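Side-chain contacts in Cbs-cp12 (Microcystis aeruginosa PCC 7806, PDB 5NMU), which probably takes part in redox regulation of photosynthesis, joining a pair of CBS domains to a CP12 domain in a hexameric assembly: residues Gly20-Thr23 with Val24-Val28; Gly51-Glu55 with Thr56-Tyr60; Val83-Asn86 with Pro87-Val91. All blocks are in the same frame, centred on the assembly; numbering follows the deposited sequence.

Contact 1 (Gly20-Thr23 with Val24-Val28); sequences GSAT and VADAV
Thr23 OG1 reaches forward over the first turn of helix 24-34 and accepts the backbone N-H of Asp26, making Thr23 the N-cap of this helix in the first CBS domain. The bond from Asp26 N to Thr23 OG1 is 2.9 Å long and fairly straight, 152° at the hydrogen. The hydroxyl is placed there by a chi1 of 63°, with OG1 between the backbone N and the carbonyl carbon, while CG2 is turned anti to that carbon. One bond later the ordinary helical pattern begins: Ala27 N donates to Thr23 O at 3.1 Å, lying in the carbonyl plane. Thr23 thus satisfies two N-H groups of the first turn, one with its hydroxyl and one with its backbone oxygen. Val28 N continues the series by donating to Val24 O.

Replacing Thr23 with an alanine would probably leave the N-H of Asp26 without its side-chain acceptor and fray the start of the helix.

Asp26 does not return the bond. Its CG comes to 3.2 Å from Thr23 OG1, but OD2, the carboxylate oxygen nearer to Thr23 N, stays 3.8 Å from it, too far for the return bond of a capping box. Its negative charge at the N-terminal end of a helix would nevertheless suit the local dipole. Just upstream, Ser21 OG is hydrogen-bonded to Glu143 of the second subunit, and Thr23 itself packs on Glu147 of that subunit. On the flank of the cap, the methyl CB of Ala25 rests 3.7 Å from Thr23 OG1.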
ATOM      1  N   GLY A  20      -2.106  27.599   6.364  1.00 41.44           N
ATOM      2  CA  GLY A  20      -2.609  26.406   6.969  1.00 40.76           C
ATOM      3  C   GLY A  20      -3.910  26.597   7.746  1.00 41.87           C
ATOM      4  O   GLY A  20      -4.713  25.658   7.835  1.00 39.83           O
ATOM      5  N   SER A  21      -4.102  27.798   8.285  1.00 43.21           N
ATOM      6  CA  SER A  21      -5.275  28.162   9.052  1.00 45.17           C
ATOM      7  C   SER A  21      -6.490  28.466   8.196  1.00 45.16           C
ATOM      8  O   SER A  21      -7.556  28.653   8.734  1.00 47.70           O
ATOM      9  CB  SER A  21      -4.958  29.375   9.901  1.00 47.67           C
ATOM     10  OG  SER A  21      -4.480  30.407   9.069  1.00 48.01           O
ATOM     11  N   ALA A  22      -6.335  28.558   6.869  1.00 44.59           N
ATOM     12  CA  ALA A  22      -7.454  28.909   6.012  1.00 43.68           C
ATOM     13  C   ALA A  22      -8.403  27.727   5.934  1.00 42.53           C
ATOM     14  O   ALA A  22      -8.008  26.568   6.179  1.00 41.21           O
ATOM     15  CB  ALA A  22      -6.988  29.253   4.621  1.00 43.05           C
ATOM     16  N   THR A  23      -9.635  28.015   5.538  1.00 42.92           N
ATOM     17  CA  THR A  23     -10.668  26.970   5.450  1.00 42.15           C
ATOM     18  C   THR A  23     -10.445  26.239   4.134  1.00 40.90           C
ATOM     19  O   THR A  23      -9.929  26.846   3.156  1.00 40.42           O
ATOM     20  CB  THR A  23     -12.086  27.560   5.446  1.00 43.54           C
ATOM     21  OG1 THR A  23     -12.270  28.380   4.279  1.00 42.66           O
ATOM     22  CG2 THR A  23     -12.346  28.398   6.721  1.00 44.66           C
ATOM     23  N   VAL A  24     -10.890  24.988   4.076  1.00 39.17           N
ATOM     24  CA  VAL A  24     -10.826  24.223   2.851  1.00 38.96           C
ATOM     25  C   VAL A  24     -11.662  24.950   1.762  1.00 40.57           C
ATOM     26  O   VAL A  24     -11.287  24.985   0.590  1.00 40.84           O
ATOM     27  CB  VAL A  24     -11.218  22.741   3.120  1.00 38.54           C
ATOM     28  CG1 VAL A  24     -11.381  21.910   1.840  1.00 37.42           C
ATOM     29  CG2 VAL A  24     -10.223  22.092   4.067  1.00 38.32           C
ATOM     30  N   ALA A  25     -12.784  25.555   2.148  1.00 42.10           N
ATOM     31  CA  ALA A  25     -13.559  26.391   1.237  1.00 43.24           C
ATOM     32  C   ALA A  25     -12.750  27.517   0.592  1.00 43.66           C
ATOM     33  O   ALA A  25     -12.929  27.815  -0.606  1.00 45.07           O
ATOM     34  CB  ALA A  25     -14.799  26.982   1.962  1.00 43.87           C
ATOM     35  N   ASP A  26     -11.913  28.183   1.380  1.00 44.71           N
ATOM     36  CA  ASP A  26     -11.025  29.243   0.853  1.00 45.15           C
ATOM     37  C   ASP A  26     -10.093  28.643  -0.166  1.00 42.70           C
ATOM     38  O   ASP A  26      -9.885  29.197  -1.239  1.00 43.31           O
ATOM     39  CB  ASP A  26     -10.208  29.944   1.971  1.00 46.67           C
ATOM     40  CG  ASP A  26     -11.039  30.918   2.833  1.00 50.59           C
ATOM     41  OD1 ASP A  26     -12.185  31.276   2.465  1.00 50.89           O
ATOM     42  OD2 ASP A  26     -10.524  31.335   3.913  1.00 53.51           O
ATOM     43  N   ALA A  27      -9.520  27.491   0.166  1.00 42.59           N
ATOM     44  CA  ALA A  27      -8.588  26.831  -0.746  1.00 40.82           C
ATOM     45  C   ALA A  27      -9.304  26.513  -2.043  1.00 41.28           C
ATOM     46  O   ALA A  27      -8.739  26.718  -3.121  1.00 41.11           O
ATOM     47  CB  ALA A  27      -8.009  25.567  -0.134  1.00 40.63           C
ATOM     48  N   VAL A  28     -10.558  26.035  -1.938  1.00 40.70           N
ATOM     49  CA  VAL A  28     -11.298  25.605  -3.107  1.00 40.53           C
ATOM     50  C   VAL A  28     -11.591  26.775  -4.019  1.00 41.75           C
ATOM     51  O   VAL A  28     -11.464  26.658  -5.236  1.00 40.77           O
ATOM     52  CB  VAL A  28     -12.581  24.844  -2.724  1.00 40.75           C
ATOM     53  CG1 VAL A  28     -13.458  24.598  -3.925  1.00 40.64           C
ATOM     54  CG2 VAL A  28     -12.196  23.500  -2.116  1.00 41.25           C
TER

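Contact 2 (Gly51-Glu55 with Thr56-Tyr60)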
ATOM      1  N   GLY A  51       4.418  23.264   2.885  1.00 36.18           N
ATOM      2  CA  GLY A  51       3.396  22.226   2.855  1.00 35.21           C
ATOM      3  C   GLY A  51       2.682  22.340   1.541  1.00 33.60           C
ATOM      4  O   GLY A  51       2.937  23.283   0.789  1.00 33.05           O
ATOM      5  N   ILE A  52       1.824  21.377   1.263  1.00 32.57           N
ATOM      6  CA  ILE A  52       1.049  21.344   0.041  1.00 32.74           C
ATOM      7  C   ILE A  52      -0.320  20.723   0.344  1.00 32.43           C
ATOM      8  O   ILE A  52      -0.435  19.799   1.145  1.00 31.84           O
ATOM      9  CB  ILE A  52       1.780  20.580  -1.110  1.00 32.60           C
ATOM     10  CG1 ILE A  52       1.037  20.775  -2.473  1.00 32.90           C
ATOM     11  CG2 ILE A  52       1.937  19.089  -0.768  1.00 32.47           C
ATOM     12  CD1 ILE A  52       1.895  20.400  -3.665  1.00 32.30           C
ATOM     13  N   VAL A  53      -1.336  21.263  -0.317  1.00 34.21           N
ATOM     14  CA  VAL A  53      -2.675  20.699  -0.361  1.00 34.82           C
ATOM     15  C   VAL A  53      -3.080  20.599  -1.844  1.00 34.42           C
ATOM     16  O   VAL A  53      -2.860  21.560  -2.644  1.00 34.16           O
ATOM     17  CB  VAL A  53      -3.658  21.497   0.533  1.00 35.67           C
ATOM     18  CG1 VAL A  53      -3.821  22.937   0.137  1.00 36.48           C
ATOM     19  CG2 VAL A  53      -5.003  20.819   0.534  1.00 37.21           C
ATOM     20  N   THR A  54      -3.581  19.419  -2.203  1.00 33.57           N
ATOM     21  CA  THR A  54      -3.858  19.059  -3.597  1.00 33.08           C
ATOM     22  C   THR A  54      -5.295  18.786  -3.828  1.00 33.68           C
ATOM     23  O   THR A  54      -6.050  18.554  -2.868  1.00 33.87           O
ATOM     24  CB  THR A  54      -3.135  17.781  -4.035  1.00 32.36           C
ATOM     25  OG1 THR A  54      -3.703  16.624  -3.393  1.00 31.09           O
ATOM     26  CG2 THR A  54      -1.625  17.892  -3.742  1.00 31.78           C
ATOM     27  N   GLU A  55      -5.674  18.791  -5.103  1.00 33.52           N
ATOM     28  CA  GLU A  55      -7.018  18.345  -5.507  1.00 34.33           C
ATOM     29  C   GLU A  55      -7.446  16.996  -4.922  1.00 34.71           C
ATOM     30  O   GLU A  55      -8.629  16.810  -4.587  1.00 35.96           O
ATOM     31  CB  GLU A  55      -7.160  18.327  -7.025  1.00 34.52           C
ATOM     32  CG  GLU A  55      -6.215  17.362  -7.744  1.00 35.32           C
ATOM     33  CD  GLU A  55      -6.419  17.357  -9.236  1.00 37.15           C
ATOM     34  OE1 GLU A  55      -7.247  18.128  -9.685  1.00 38.14           O
ATOM     35  OE2 GLU A  55      -5.728  16.588  -9.969  1.00 41.50           O
ATOM     36  N   THR A  56      -6.505  16.062  -4.860  1.00 34.32           N
ATOM     37  CA  THR A  56      -6.726  14.711  -4.400  1.00 35.53           C
ATOM     38  C   THR A  56      -6.931  14.744  -2.892  1.00 35.84           C
ATOM     39  O   THR A  56      -7.799  14.012  -2.400  1.00 37.60           O
ATOM     40  CB  THR A  56      -5.547  13.762  -4.865  1.00 38.02           C
ATOM     41  OG1 THR A  56      -5.452  13.758  -6.310  1.00 37.52           O
ATOM     42  CG2 THR A  56      -5.774  12.408  -4.501  1.00 39.28           C
ATOM     43  N   ASP A  57      -6.220  15.606  -2.148  1.00 33.29           N
ATOM     44  CA  ASP A  57      -6.497  15.725  -0.712  1.00 34.00           C
ATOM     45  C   ASP A  57      -7.959  16.164  -0.496  1.00 34.55           C
ATOM     46  O   ASP A  57      -8.652  15.656   0.415  1.00 33.59           O
ATOM     47  CB  ASP A  57      -5.603  16.774   0.006  1.00 33.61           C
ATOM     48  CG  ASP A  57      -4.100  16.425  -0.027  1.00 34.12           C
ATOM     49  OD1 ASP A  57      -3.785  15.249   0.252  1.00 34.40           O
ATOM     50  OD2 ASP A  57      -3.260  17.321  -0.303  1.00 32.69           O
ATOM     51  N   ILE A  58      -8.349  17.186  -1.262  1.00 33.20           N
ATOM     52  CA  ILE A  58      -9.639  17.779  -1.124  1.00 34.38           C
ATOM     53  C   ILE A  58     -10.770  16.782  -1.475  1.00 34.55           C
ATOM     54  O   ILE A  58     -11.676  16.593  -0.697  1.00 33.16           O
ATOM     55  CB  ILE A  58      -9.754  19.101  -1.881  1.00 34.05           C
ATOM     56  CG1 ILE A  58      -8.854  20.140  -1.207  1.00 33.82           C
ATOM     57  CG2 ILE A  58     -11.192  19.616  -1.847  1.00 35.06           C
ATOM     58  CD1 ILE A  58      -8.540  21.340  -2.064  1.00 33.79           C
ATOM     59  N   VAL A  59     -10.660  16.132  -2.620  1.00 34.04           N
ATOM     60  CA  VAL A  59     -11.643  15.152  -3.044  1.00 33.77           C
ATOM     61  C   VAL A  59     -11.693  13.909  -2.140  1.00 34.73           C
ATOM     62  O   VAL A  59     -12.812  13.441  -1.760  1.00 34.54           O
ATOM     63  CB  VAL A  59     -11.371  14.775  -4.519  1.00 33.77           C
ATOM     64  CG1 VAL A  59     -12.260  13.617  -4.954  1.00 34.06           C
ATOM     65  CG2 VAL A  59     -11.567  15.993  -5.404  1.00 33.95           C
ATOM     66  N   TYR A  60     -10.507  13.345  -1.800  1.00 33.40           N
ATOM     67  CA  TYR A  60     -10.474  12.138  -0.959  1.00 33.80           C
ATOM     68  C   TYR A  60     -10.852  12.393   0.483  1.00 34.42           C
ATOM     69  O   TYR A  60     -11.522  11.575   1.068  1.00 34.29           O
ATOM     70  CB  TYR A  60      -9.112  11.466  -0.941  1.00 32.48           C
ATOM     71  CG  TYR A  60      -8.714  10.743  -2.207  1.00 33.32           C
ATOM     72  CD1 TYR A  60      -9.402  10.896  -3.437  1.00 33.74           C
ATOM     73  CD2 TYR A  60      -7.610   9.940  -2.194  1.00 33.76           C
ATOM     74  CE1 TYR A  60      -8.983  10.242  -4.603  1.00 33.29           C
ATOM     75  CE2 TYR A  60      -7.216   9.241  -3.326  1.00 35.20           C
ATOM     76  CZ  TYR A  60      -7.876   9.414  -4.536  1.00 34.44           C
ATOM     77  OH  TYR A  60      -7.361   8.717  -5.600  1.00 31.63           O
TER
HETATM   78  O   HOH W   1      -0.686  16.934   0.067  1.00 40.63           O
HETATM   79  O   HOH W   2      -2.483  14.600  -2.793  1.00 47.20           O
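Asp57 folds back from the first turn of helix 55-63 onto Thr54, the last residue of strand 51-54, and the two form a capping box. With CG beside its own backbone N (chi1 -63°), the carboxylate is set beside the strand end. Asp57 CB lies 3.4 Å from Thr54 O, and CG is equally close to Thr54 OG1. At the tip, OD2 accepts Thr54 N at 2.8 Å, met on the anti side and 28° out of the carboxylate plane. A water lies within hydrogen-bonding distance of both this OD2 and Ile52 O, though it has more acceptors in reach than protons to give; the other oxygen, OD1, makes a salt bridge with Lys61. In return, Thr54 OG1 accepts Asp57 N at 3.0 Å, with a weak second donor in Thr56 N.

Beside the box, Val53 CG2 touches Ile58 CG1 at 4.3 Å, a light apolar contact between strand and helix. The axes of strand segment 51-54 and helix segment 56-60 make an angle of 54°. Val53 leans on Leu39 of the neighbouring strand 38-41, and Ile58 packs against Val28 and Met31 of helix 24-34 and Phe129 of the third subunit.

Contact 3 (Val83-Asn86 with Pro87-Val91)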
ATOM      1  N   VAL A  83       7.202  16.680   0.188  1.00 34.62           N
ATOM      2  CA  VAL A  83       8.306  16.414  -0.728  1.00 33.80           C
ATOM      3  C   VAL A  83       8.446  17.641  -1.557  1.00 34.77           C
ATOM      4  O   VAL A  83       7.440  18.160  -2.069  1.00 34.98           O
ATOM      5  CB  VAL A  83       7.989  15.229  -1.664  1.00 33.76           C
ATOM      6  CG1 VAL A  83       9.001  15.072  -2.772  1.00 32.65           C
ATOM      7  CG2 VAL A  83       7.877  13.934  -0.872  1.00 34.83           C
ATOM      8  N   VAL A  84       9.691  18.077  -1.746  1.00 35.66           N
ATOM      9  CA  VAL A  84      10.034  19.270  -2.508  1.00 36.18           C
ATOM     10  C   VAL A  84      11.029  18.896  -3.640  1.00 36.01           C
ATOM     11  O   VAL A  84      11.724  17.880  -3.574  1.00 34.40           O
ATOM     12  CB  VAL A  84      10.617  20.393  -1.606  1.00 37.65           C
ATOM     13  CG1 VAL A  84       9.825  20.539  -0.304  1.00 39.02           C
ATOM     14  CG2 VAL A  84      12.099  20.189  -1.317  1.00 39.37           C
ATOM     15  N   VAL A  85      11.063  19.750  -4.660  1.00 35.51           N
ATOM     16  CA  VAL A  85      11.865  19.563  -5.853  1.00 35.68           C
ATOM     17  C   VAL A  85      12.836  20.773  -5.975  1.00 37.15           C
ATOM     18  O   VAL A  85      12.380  21.919  -5.947  1.00 34.82           O
ATOM     19  CB  VAL A  85      10.954  19.482  -7.100  1.00 36.21           C
ATOM     20  CG1 VAL A  85      11.784  19.545  -8.392  1.00 35.90           C
ATOM     21  CG2 VAL A  85      10.143  18.192  -7.083  1.00 35.73           C
ATOM     22  N   ASN A  86      14.154  20.475  -6.081  1.00 39.10           N
ATOM     23  CA  ASN A  86      15.261  21.437  -6.377  1.00 42.15           C
ATOM     24  C   ASN A  86      15.050  21.929  -7.813  1.00 38.83           C
ATOM     25  O   ASN A  86      14.792  21.089  -8.676  1.00 37.74           O
ATOM     26  CB  ASN A  86      16.643  20.669  -6.207  1.00 46.75           C
ATOM     27  CG  ASN A  86      17.915  21.499  -6.539  1.00 55.72           C
ATOM     28  OD1 ASN A  86      17.972  22.434  -7.396  1.00 64.04           O
ATOM     29  ND2 ASN A  86      19.010  21.103  -5.869  1.00 62.33           N
ATOM     30  N   PRO A  87      15.164  23.262  -8.088  1.00 38.13           N
ATOM     31  CA  PRO A  87      14.935  23.781  -9.444  1.00 37.05           C
ATOM     32  C   PRO A  87      15.801  23.150 -10.523  1.00 38.23           C
ATOM     33  O   PRO A  87      15.310  23.006 -11.640  1.00 37.14           O
ATOM     34  CB  PRO A  87      15.221  25.258  -9.313  1.00 38.39           C
ATOM     35  CG  PRO A  87      16.155  25.359  -8.144  1.00 39.05           C
ATOM     36  CD  PRO A  87      15.515  24.374  -7.178  1.00 38.09           C
ATOM     37  N   GLU A  88      17.047  22.747 -10.181  1.00 38.32           N
ATOM     38  CA  GLU A  88      17.989  22.121 -11.117  1.00 39.65           C
ATOM     39  C   GLU A  88      17.792  20.627 -11.394  1.00 39.00           C
ATOM     40  O   GLU A  88      18.453  20.035 -12.280  1.00 38.83           O
ATOM     41  CB  GLU A  88      19.439  22.341 -10.614  1.00 42.88           C
ATOM     42  CG  GLU A  88      19.762  23.825 -10.544  1.00 46.01           C
ATOM     43  CD  GLU A  88      21.248  24.115 -10.294  1.00 48.59           C
ATOM     44  OE1 GLU A  88      21.788  23.675  -9.257  1.00 52.75           O
ATOM     45  OE2 GLU A  88      21.873  24.743 -11.160  1.00 50.18           O
ATOM     46  N   LEU A  89      16.869  20.007 -10.671  1.00 38.57           N
ATOM     47  CA  LEU A  89      16.672  18.566 -10.789  1.00 38.02           C
ATOM     48  C   LEU A  89      16.198  18.233 -12.189  1.00 37.67           C
ATOM     49  O   LEU A  89      15.208  18.782 -12.675  1.00 38.96           O
ATOM     50  CB  LEU A  89      15.681  18.041  -9.739  1.00 36.27           C
ATOM     51  CG  LEU A  89      15.547  16.514  -9.601  1.00 35.59           C
ATOM     52  CD1 LEU A  89      16.889  15.919  -9.141  1.00 36.33           C
ATOM     53  CD2 LEU A  89      14.483  16.143  -8.585  1.00 34.12           C
ATOM     54  N   GLY A  90      16.942  17.356 -12.835  1.00 36.78           N
ATOM     55  CA  GLY A  90      16.603  16.898 -14.157  1.00 36.66           C
ATOM     56  C   GLY A  90      15.203  16.257 -14.162  1.00 35.86           C
ATOM     57  O   GLY A  90      14.769  15.586 -13.221  1.00 34.46           O
ATOM     58  N   VAL A  91      14.494  16.494 -15.248  1.00 36.91           N
ATOM     59  CA  VAL A  91      13.126  16.053 -15.377  1.00 36.68           C
ATOM     60  C   VAL A  91      12.928  14.523 -15.289  1.00 36.44           C
ATOM     61  O   VAL A  91      11.869  14.078 -14.910  1.00 36.34           O
ATOM     62  CB  VAL A  91      12.497  16.614 -16.666  1.00 38.88           C
ATOM     63  CG1 VAL A  91      12.424  18.156 -16.626  1.00 39.29           C
ATOM     64  CG2 VAL A  91      13.232  16.131 -17.905  1.00 40.90           C
TER
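A type I beta turn from Asn86 to Leu89, reinforced by an Asx turn, reverses the chain in the second CBS domain just ahead of helix 91-101. Two acceptors of Asn86 hold it together. Its backbone oxygen takes the closing bond, Leu89 N to Asn86 O, at 3.1 Å; the donor stands well above the carbonyl plane, 55° out of it. Its side-chain oxygen takes the other, Glu88 N to Asn86 OD1, at 3.0 Å, with the donor tilted 31° from the amide plane.

The side chain of Asn86 leaves with CG anti to the backbone N (chi1 177°), which swings the amide across the start of Pro87 and brings OD1 to the Glu88 N-H. There OD1 also sits 3.5 Å from Pro87 CG, against the ring, and at the same distance from Glu88 CB. Pro87 has no N-H to offer, so the first N-H available after Asn86 is that of Glu88, and OD1 takes it. The proline ring also fixes phi at a value suited to the second position of a type I turn.

Leu89 CB lies 3.3 Å from Asn86 O; the apolar contact is made further out, where CD2 meets Val85 CG1 at 4.3 Å. Both residues lean on Val94 of helix 91-101, while Pro87 is backed by Val108 and Gln110 of strand 105-110. The far end of Glu88 turns to the second subunit, where OE1 forms a salt bridge with Lys112, and Leu89 packs on Pro49 of the same subunit. Gly90 then takes the N-cap position of helix 91-101, without a side chain to cap it. An asparagine followed by proline, bonded through both its side-chain and its main-chain oxygen, is the Asx-Pro turn.

How the contacts relate
Contacts 1 and 2 belong to the same CBS domain, and their centres are 11 Å apart. They meet directly where Val28 CG2 packs on Ile58 CG2 at 4.0 Å, which joins the helices that follow the two threonine caps, and both also touch the third subunit. Contact 3 is in the other CBS domain of the pair, its centre about 21 Å from that of contact 2 and 27 Å from that of contact 1. Its nearest atoms are about 6 Å from contact 2, without touching. Contacts 1 and 3, about 15 Å apart at their nearest atoms, are each met by the second subunit. All three lie at or just before a helix start, contact 3 with a turn ending one residue short of the N-cap.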